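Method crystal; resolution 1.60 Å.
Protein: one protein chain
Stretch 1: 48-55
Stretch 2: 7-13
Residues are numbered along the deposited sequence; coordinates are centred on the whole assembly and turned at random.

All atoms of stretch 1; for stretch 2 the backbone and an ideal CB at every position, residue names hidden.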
# COMPACT_ATOMS: atom_id res chain seq x y z
N HIS A 48 -12.19 -14.17 2.87
CA HIS A 48 -12.29 -15.59 2.56
C HIS A 48 -10.95 -16.11 2.05
O HIS A 48 -10.13 -15.34 1.56
CB HIS A 48 -13.38 -15.84 1.51
CG HIS A 48 -14.75 -15.46 1.97
ND1 HIS A 48 -15.47 -16.21 2.86
CD2 HIS A 48 -15.52 -14.39 1.65
CE1 HIS A 48 -16.64 -15.63 3.08
NE2 HIS A 48 -16.70 -14.53 2.36
N GLU A 49 -10.75 -17.42 2.16
CA GLU A 49 -9.56 -18.01 1.57
C GLU A 49 -9.45 -17.70 0.08
O GLU A 49 -8.33 -17.59 -0.45
CB GLU A 49 -9.55 -19.53 1.81
CG GLU A 49 -9.32 -19.89 3.26
CD GLU A 49 -10.12 -21.10 3.71
OE1 GLU A 49 -10.06 -22.15 3.04
OE2 GLU A 49 -10.82 -20.99 4.74
N TYR A 50 -10.58 -17.54 -0.60
CA TYR A 50 -10.59 -17.06 -1.98
C TYR A 50 -10.18 -15.59 -2.06
O TYR A 50 -11.03 -14.69 -1.93
CB TYR A 50 -11.98 -17.28 -2.61
CG TYR A 50 -12.09 -16.91 -4.07
CD1 TYR A 50 -11.60 -17.76 -5.06
CD2 TYR A 50 -12.68 -15.71 -4.46
CE1 TYR A 50 -11.71 -17.41 -6.41
CE2 TYR A 50 -12.80 -15.37 -5.79
CZ TYR A 50 -12.32 -16.22 -6.76
OH TYR A 50 -12.43 -15.86 -8.08
N GLY A 51 -8.89 -15.33 -2.25
CA GLY A 51 -8.39 -13.98 -2.47
C GLY A 51 -8.07 -13.18 -1.23
O GLY A 51 -7.44 -12.12 -1.34
N GLY A 52 -8.47 -13.65 -0.04
CA GLY A 52 -8.52 -12.79 1.13
C GLY A 52 -7.17 -12.41 1.73
O GLY A 52 -7.11 -11.46 2.51
N TYR A 53 -6.10 -13.14 1.39
CA TYR A 53 -4.76 -12.67 1.75
C TYR A 53 -4.40 -11.38 1.03
O TYR A 53 -3.37 -10.78 1.37
CB TYR A 53 -3.69 -13.71 1.43
CG TYR A 53 -3.52 -14.80 2.46
CD1 TYR A 53 -4.52 -15.08 3.39
CD2 TYR A 53 -2.37 -15.57 2.51
CE1 TYR A 53 -4.37 -16.08 4.33
CE2 TYR A 53 -2.21 -16.58 3.45
CZ TYR A 53 -3.22 -16.84 4.35
OH TYR A 53 -3.06 -17.84 5.29
N SER A 54 -5.19 -10.93 0.06
CA SER A 54 -4.87 -9.70 -0.66
C SER A 54 -6.03 -8.70 -0.60
O SER A 54 -6.68 -8.42 -1.61
CB SER A 54 -4.49 -10.02 -2.10
OG SER A 54 -4.02 -8.82 -2.72
N PRO A 55 -6.28 -8.11 0.58
CA PRO A 55 -7.29 -7.03 0.65
C PRO A 55 -6.83 -5.73 0.02
O PRO A 55 -7.68 -4.86 -0.23
CB PRO A 55 -7.51 -6.87 2.17
CG PRO A 55 -6.22 -7.33 2.79
CD PRO A 55 -5.72 -8.44 1.90
N UNK A 7 -0.78 -13.54 -9.19
CA UNK A 7 -0.54 -14.09 -7.86
C UNK A 7 -1.83 -13.95 -7.05
O UNK A 7 -1.96 -13.12 -6.15
CB UNK A 7 0.63 -13.39 -7.17
N UNK A 8 -2.81 -14.78 -7.41
CA UNK A 8 -4.12 -14.77 -6.78
C UNK A 8 -4.07 -15.78 -5.64
O UNK A 8 -3.98 -16.98 -5.90
CB UNK A 8 -5.23 -15.10 -7.78
N UNK A 9 -4.15 -15.36 -4.37
CA UNK A 9 -4.09 -16.33 -3.27
C UNK A 9 -5.43 -17.04 -3.07
O UNK A 9 -6.48 -16.41 -2.97
CB UNK A 9 -3.67 -15.63 -1.97
N UNK A 10 -5.38 -18.37 -3.03
CA UNK A 10 -6.53 -19.20 -2.67
C UNK A 10 -6.01 -20.11 -1.57
O UNK A 10 -5.65 -21.27 -1.82
CB UNK A 10 -7.09 -19.98 -3.86
N UNK A 11 -5.95 -19.58 -0.35
CA UNK A 11 -5.22 -20.23 0.73
C UNK A 11 -5.68 -19.61 2.04
O UNK A 11 -6.03 -18.42 2.09
CB UNK A 11 -3.71 -20.09 0.55
N UNK A 12 -5.71 -20.42 3.09
CA UNK A 12 -6.01 -19.95 4.41
C UNK A 12 -4.93 -20.36 5.39
O UNK A 12 -4.04 -21.13 5.05
CB UNK A 12 -7.37 -20.47 4.86
N UNK A 13 -5.00 -19.85 6.62
CA UNK A 13 -3.88 -20.02 7.55
C UNK A 13 -3.58 -21.47 7.90
O UNK A 13 -2.44 -21.78 8.27
CB UNK A 13 -4.16 -19.25 8.84

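Position 7 lies beyond the reach of stretch 1: nothing there comes within 5.5 Å of its ideal CB, so this contact sets no preference. The residue is Leu7, and it makes no contact here.

At position 8 the CA-to-CB bond points sideways, and a short side chain would touch nothing. A long one could swing toward the ring of Tyr50 and the bare backbone of Gly51, which suits a large apolar or aromatic group. Phe8, with chi1 t, makes that reach. Its CZ sits 3.4 Å from CZ of Tyr50, over one face of the tyrosine ring, with the two ring planes inclined at 52°. Its CE2 comes 3.6 Å from N of Gly51; a CB on Gly51 would stand only 3.5 Å from that same CE2.

Position 9 points toward stretch 1, its ideal CB 3.9 Å from CB of Tyr53. The carbonyl is already committed, since N of Gly51 donates to O of position 9 at 2.7 Å. The amide has no acceptor of stretch 1 nearby, and phi of -79° is open to proline, so a compact apolar residue fits, proline among several. Pro9 it is, laying its CG 3.9 Å from CB of Tyr53 and 4.1 Å from CB of Ser54.

Position 10 is held by backbone: it forms a single bridge with Tyr50, and its CA lies 3.3 Å from O of Glu49 in a CA-H...O contact. With CB sideways, small or beta-branched residues would do. Thr10 brings CG2 to 4.0 Å from CD1 of Tyr50, while its hydroxyl bonds elsewhere in the structure.

Position 11 must keep its amide, because N donates to O of Glu49 at 3.1 Å; proline is therefore unsuited. Although CB points away, it lies 4.8 Å from CE2 of Tyr53, so a branched aliphatic could still meet the ring. Val11 places CG1 4.0 Å from the centroid of the Tyr53 ring, over its face. Water 1 lies between the two backbones, 2.9 Å from O of Val11 and 2.8 Å from O of Glu49; it can donate to either, though it has more acceptors in reach than protons, and it accepts from N of Tyr53 at 3.0 Å.

With Glu49 placed as it is, a CB at position 12 would fall 2.6 Å from its CG, a clash, so glycine suits best. Gly12 lets its CA approach that CG to 3.5 Å.

At position 13, phi is -62° and the ideal CB stands 4.0 Å from OH of Tyr53. Several residues could serve, including proline. Pro13 sets CD 3.6 Å from that OH, and its N lies at the ring's edge.

Stretch 2 7-13: LFPTVGP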
# COMPACT_ATOMS: atom_id res chain seq x y z
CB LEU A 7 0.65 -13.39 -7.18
CG LEU A 7 1.99 -13.67 -7.87
CD1 LEU A 7 3.12 -12.79 -7.32
CD2 LEU A 7 2.36 -15.18 -7.79
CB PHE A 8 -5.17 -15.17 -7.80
CG PHE A 8 -6.61 -14.98 -7.37
CD1 PHE A 8 -7.50 -14.31 -8.19
CD2 PHE A 8 -7.08 -15.51 -6.18
CE1 PHE A 8 -8.82 -14.14 -7.83
CE2 PHE A 8 -8.41 -15.34 -5.81
CZ PHE A 8 -9.28 -14.66 -6.64
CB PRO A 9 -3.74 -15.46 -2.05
CG PRO A 9 -4.30 -14.13 -2.38
CD PRO A 9 -4.20 -13.97 -3.89
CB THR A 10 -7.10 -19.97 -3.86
OG1 THR A 10 -6.03 -20.63 -4.56
CG2 THR A 10 -7.77 -19.03 -4.81
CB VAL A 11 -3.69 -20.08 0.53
CG1 VAL A 11 -3.30 -18.60 0.53
CG2 VAL A 11 -2.94 -20.85 1.60
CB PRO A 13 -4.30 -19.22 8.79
CG PRO A 13 -5.73 -18.83 8.58
CD PRO A 13 -6.01 -18.90 7.11
O HOH W 1 -6.24 -16.03 0.50
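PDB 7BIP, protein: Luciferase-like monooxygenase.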